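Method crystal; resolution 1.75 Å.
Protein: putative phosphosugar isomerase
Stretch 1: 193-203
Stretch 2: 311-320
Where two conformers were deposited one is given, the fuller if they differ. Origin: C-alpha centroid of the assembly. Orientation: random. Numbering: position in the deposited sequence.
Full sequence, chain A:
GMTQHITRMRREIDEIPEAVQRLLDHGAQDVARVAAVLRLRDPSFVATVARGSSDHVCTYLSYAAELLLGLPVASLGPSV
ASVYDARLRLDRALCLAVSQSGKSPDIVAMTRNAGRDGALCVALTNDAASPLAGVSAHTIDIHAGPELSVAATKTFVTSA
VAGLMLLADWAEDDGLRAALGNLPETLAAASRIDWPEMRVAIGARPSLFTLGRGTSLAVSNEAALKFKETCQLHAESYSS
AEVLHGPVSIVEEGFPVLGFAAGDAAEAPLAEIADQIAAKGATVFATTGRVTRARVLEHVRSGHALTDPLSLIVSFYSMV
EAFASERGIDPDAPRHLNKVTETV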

# COMPACT_ATOMS: atom_id res chain seq x y z
N ILE A 193 1.10 -27.88 10.14
CA ILE A 193 0.14 -27.19 10.98
C ILE A 193 -1.00 -26.74 10.05
O ILE A 193 -0.73 -26.28 8.93
CB ILE A 193 0.77 -25.96 11.64
CG1 ILE A 193 1.85 -26.42 12.64
CG2 ILE A 193 -0.31 -25.09 12.29
CD1 ILE A 193 2.74 -25.32 13.15
N ASP A 194 -2.26 -26.97 10.45
CA ASP A 194 -3.36 -26.51 9.61
C ASP A 194 -4.54 -25.88 10.35
O ASP A 194 -5.57 -25.62 9.77
CB ASP A 194 -3.77 -27.58 8.59
CG ASP A 194 -4.29 -28.84 9.21
OD1 ASP A 194 -4.77 -28.80 10.37
OD2 ASP A 194 -4.28 -29.87 8.50
N TRP A 195 -4.33 -25.58 11.64
CA TRP A 195 -5.26 -24.75 12.41
C TRP A 195 -6.73 -25.10 12.27
O TRP A 195 -7.55 -24.25 11.89
CB TRP A 195 -5.06 -23.25 12.08
CG TRP A 195 -3.69 -22.71 12.37
CD1 TRP A 195 -2.84 -23.12 13.36
CD2 TRP A 195 -3.03 -21.60 11.72
NE1 TRP A 195 -1.70 -22.38 13.34
CE2 TRP A 195 -1.79 -21.43 12.36
CE3 TRP A 195 -3.39 -20.73 10.69
CZ2 TRP A 195 -0.87 -20.43 11.97
CZ3 TRP A 195 -2.48 -19.77 10.30
CH2 TRP A 195 -1.23 -19.62 10.94
N PRO A 196 -7.10 -26.33 12.67
CA PRO A 196 -8.50 -26.80 12.55
C PRO A 196 -9.56 -25.88 13.18
O PRO A 196 -10.65 -25.72 12.64
CB PRO A 196 -8.49 -28.18 13.21
CG PRO A 196 -7.22 -28.26 13.99
CD PRO A 196 -6.23 -27.34 13.33
N GLU A 197 -9.23 -25.30 14.33
CA GLU A 197 -10.12 -24.38 15.03
C GLU A 197 -10.44 -23.14 14.17
O GLU A 197 -11.56 -22.66 14.18
CB GLU A 197 -9.54 -23.99 16.39
CG GLU A 197 -8.19 -23.22 16.35
CD GLU A 197 -6.95 -24.06 15.91
OE1 GLU A 197 -7.04 -25.28 15.66
OE2 GLU A 197 -5.90 -23.52 15.82
N MSE A 198 -9.46 -22.65 13.39
CA MSE A 198 -9.71 -21.53 12.48
C MSE A 198 -10.61 -21.97 11.33
O MSE A 198 -11.47 -21.24 10.90
CB MSE A 198 -8.39 -20.98 11.92
CG MSE A 198 -8.57 -19.96 10.80
SE MSE A 198 -9.35 -18.30 11.44
CE MSE A 198 -7.78 -17.77 12.41
N ARG A 199 -10.39 -23.18 10.82
CA ARG A 199 -11.18 -23.67 9.70
C ARG A 199 -12.67 -23.76 10.10
O ARG A 199 -13.56 -23.36 9.35
CB ARG A 199 -10.64 -25.01 9.18
CG ARG A 199 -9.15 -25.02 8.90
CD ARG A 199 -8.68 -26.10 7.94
NE ARG A 199 -9.15 -27.45 8.27
CZ ARG A 199 -8.51 -28.34 9.02
NH1 ARG A 199 -7.37 -28.07 9.60
NH2 ARG A 199 -9.04 -29.53 9.20
N VAL A 200 -12.94 -24.26 11.30
CA VAL A 200 -14.32 -24.27 11.82
C VAL A 200 -14.90 -22.84 11.93
O VAL A 200 -16.05 -22.61 11.54
CB VAL A 200 -14.40 -24.99 13.20
CG1 VAL A 200 -15.78 -24.86 13.80
CG2 VAL A 200 -13.99 -26.44 13.02
N ALA A 201 -14.11 -21.90 12.43
CA ALA A 201 -14.56 -20.50 12.60
C ALA A 201 -14.88 -19.88 11.26
O ALA A 201 -15.89 -19.19 11.13
CB ALA A 201 -13.53 -19.62 13.31
N ILE A 202 -14.00 -20.09 10.29
CA ILE A 202 -14.23 -19.55 8.93
C ILE A 202 -15.43 -20.23 8.28
O ILE A 202 -16.26 -19.56 7.64
CB ILE A 202 -12.95 -19.63 8.03
CG1 ILE A 202 -11.83 -18.79 8.60
CG2 ILE A 202 -13.28 -19.17 6.61
CD1 ILE A 202 -10.47 -19.08 8.01
N GLY A 203 -15.55 -21.55 8.44
CA GLY A 203 -16.71 -22.24 7.91
C GLY A 203 -18.01 -21.68 8.46
O GLY A 203 -19.00 -21.59 7.75
N SER A 311 7.62 -18.77 8.26
CA SER A 311 7.05 -19.94 8.90
C SER A 311 5.51 -19.74 9.06
O SER A 311 4.70 -20.64 8.78
CB SER A 311 7.75 -20.16 10.25
OG SER A 311 7.08 -21.15 11.00
N LEU A 312 5.10 -18.56 9.48
CA LEU A 312 3.68 -18.26 9.70
C LEU A 312 2.85 -18.37 8.42
O LEU A 312 1.76 -18.91 8.43
CB LEU A 312 3.53 -16.85 10.28
CG LEU A 312 4.31 -16.50 11.53
CD1 LEU A 312 4.02 -15.07 11.98
CD2 LEU A 312 3.95 -17.52 12.65
N ILE A 313 3.36 -17.84 7.31
CA ILE A 313 2.64 -17.89 6.05
C ILE A 313 2.53 -19.33 5.54
O ILE A 313 1.53 -19.67 4.93
CB ILE A 313 3.20 -16.93 4.98
CG1 ILE A 313 2.13 -16.64 3.90
CG2 ILE A 313 4.59 -17.41 4.41
CD1 ILE A 313 0.89 -15.80 4.36
N VAL A 314 3.55 -20.16 5.76
CA VAL A 314 3.47 -21.58 5.36
C VAL A 314 2.32 -22.27 6.14
O VAL A 314 1.50 -23.02 5.55
CB VAL A 314 4.81 -22.32 5.47
CG1 VAL A 314 4.62 -23.83 5.31
CG2 VAL A 314 5.84 -21.77 4.40
N SER A 315 2.24 -22.02 7.44
CA SER A 315 1.15 -22.57 8.25
C SER A 315 -0.22 -22.05 7.74
O SER A 315 -1.20 -22.80 7.66
CB SER A 315 1.35 -22.28 9.72
OG SER A 315 2.47 -23.02 10.24
N PHE A 316 -0.26 -20.77 7.40
CA PHE A 316 -1.49 -20.20 6.86
C PHE A 316 -1.90 -20.88 5.56
O PHE A 316 -3.08 -21.20 5.36
CB PHE A 316 -1.33 -18.68 6.63
CG PHE A 316 -2.54 -18.05 5.97
CD1 PHE A 316 -3.62 -17.68 6.72
CD2 PHE A 316 -2.58 -17.82 4.61
CE1 PHE A 316 -4.73 -17.10 6.11
CE2 PHE A 316 -3.68 -17.26 4.01
CZ PHE A 316 -4.74 -16.90 4.75
N TYR A 317 -0.94 -21.05 4.65
CA TYR A 317 -1.20 -21.69 3.36
C TYR A 317 -1.82 -23.08 3.56
O TYR A 317 -2.77 -23.48 2.88
CB TYR A 317 0.09 -21.84 2.54
CG TYR A 317 0.72 -20.56 1.98
CD1 TYR A 317 -0.04 -19.47 1.56
CD2 TYR A 317 2.10 -20.51 1.79
CE1 TYR A 317 0.57 -18.34 1.00
CE2 TYR A 317 2.71 -19.38 1.23
CZ TYR A 317 1.94 -18.31 0.84
OH TYR A 317 2.59 -17.20 0.30
N SER A 318 -1.21 -23.80 4.49
CA SER A 318 -1.64 -25.13 4.88
C SER A 318 -3.08 -25.10 5.44
O SER A 318 -3.90 -25.91 5.05
CB SER A 318 -0.65 -25.70 5.90
OG SER A 318 -1.07 -26.98 6.35
N MSE A 319 -3.39 -24.14 6.31
CA MSE A 319 -4.77 -23.97 6.82
C MSE A 319 -5.77 -23.74 5.67
O MSE A 319 -6.81 -24.44 5.57
CB MSE A 319 -4.84 -22.84 7.84
CG MSE A 319 -6.19 -22.63 8.52
SE MSE A 319 -7.46 -21.63 7.41
CE MSE A 319 -6.64 -19.85 7.64
N VAL A 320 -5.42 -22.82 4.76
CA VAL A 320 -6.30 -22.48 3.62
C VAL A 320 -6.53 -23.69 2.70
O VAL A 320 -7.65 -23.97 2.31
CB VAL A 320 -5.76 -21.27 2.83
CG1 VAL A 320 -6.51 -21.06 1.49
CG2 VAL A 320 -5.83 -19.98 3.71

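Stretch 1 begins as a loop and enters a helix at Pro196. Stretch 2 is helical throughout. The two helix axes approach to 10.1 Å and cross at -52°. At that separation the helices are not packed backbone to backbone. The backbones come nearest ahead of the first helix, where the CA atoms of Asp194 and Met319 are 4.0 Å apart.

Ile193 makes the one hydrogen bond between the stretches. Ser318 OG donates to Ile193 O over 2.7 Å. The serine, with chi1 at t, points its CB toward stretch 1, so its hydroxyl meets a carbonyl that lies outside the helix. Ile193 also lies against Ser315, with Ile193 CB 3.7 Å from Ser315 OG. That hydroxyl is hydrogen-bonded elsewhere in the structure.

Asp194 meets stretch 2 mainly through its backbone. Asp194 O lies 3.3 Å from Met319 CG and accepts a CA-H...O contact from Met319 CA at 3.5 Å. Asp194 CB is 3.6 Å from Ser318 OG, but the carboxylate leads away from stretch 2. It turns instead to Arg199 of its own stretch.

Trp195 occupies the N-cap position of the first helix. Its phi/psi of 47/61 is in the left-handed region, unusual for a residue other than glycine. Trp195 O accepts from Arg199 N at 3.2 Å, an early bond of the helix. The side chain points toward stretch 2, and the indole lies along the second helix. Trp195 CZ2 is 3.7 Å from Ser315 CB, and Trp195 CZ3 is 3.6 Å from Phe316 CA. One face of the indole is covered by Ser315 C. Trp195 CZ3 in turn lies at the edge of the Phe316 ring, near its plane. The phenylalanine points away overall, yet Phe316 CB still lies 4.0 Å from Trp195 CZ3. At the base of the side chain, Trp195 CB packs on Met319 CG at 3.8 Å.

Pro196 and Glu197 make no contact with stretch 2. Met198, a selenomethionine, points back toward it. Its CG is 3.7 Å from CE of Met319, also a selenomethionine.

Arg199 links the start of the helix to the segment before it. Arg199 NH1 donates to Asp194 O at 3.0 Å. It also forms a salt bridge with Asp194 OD1 at 2.8 Å, where the hydrogen bond is weak because the angle is only 121°. Asp194 O is thus approached by both Arg199 and Met319. The aliphatic part of the arginine covers Met319, with Arg199 CD 3.4 Å from Met319 O and Arg199 CG 3.8 Å from Met319 CG.

Val200 and Ala201 are out of reach. One turn after Met198, Ile202 again points toward stretch 2, and its CD1 is 3.9 Å from Met319 CE. The Met319 side chain therefore runs from Asp194 and Trp195 at its CG to Met198 and Ile202 at its CE. Met319 has the largest covered area in the contact, 127 Å².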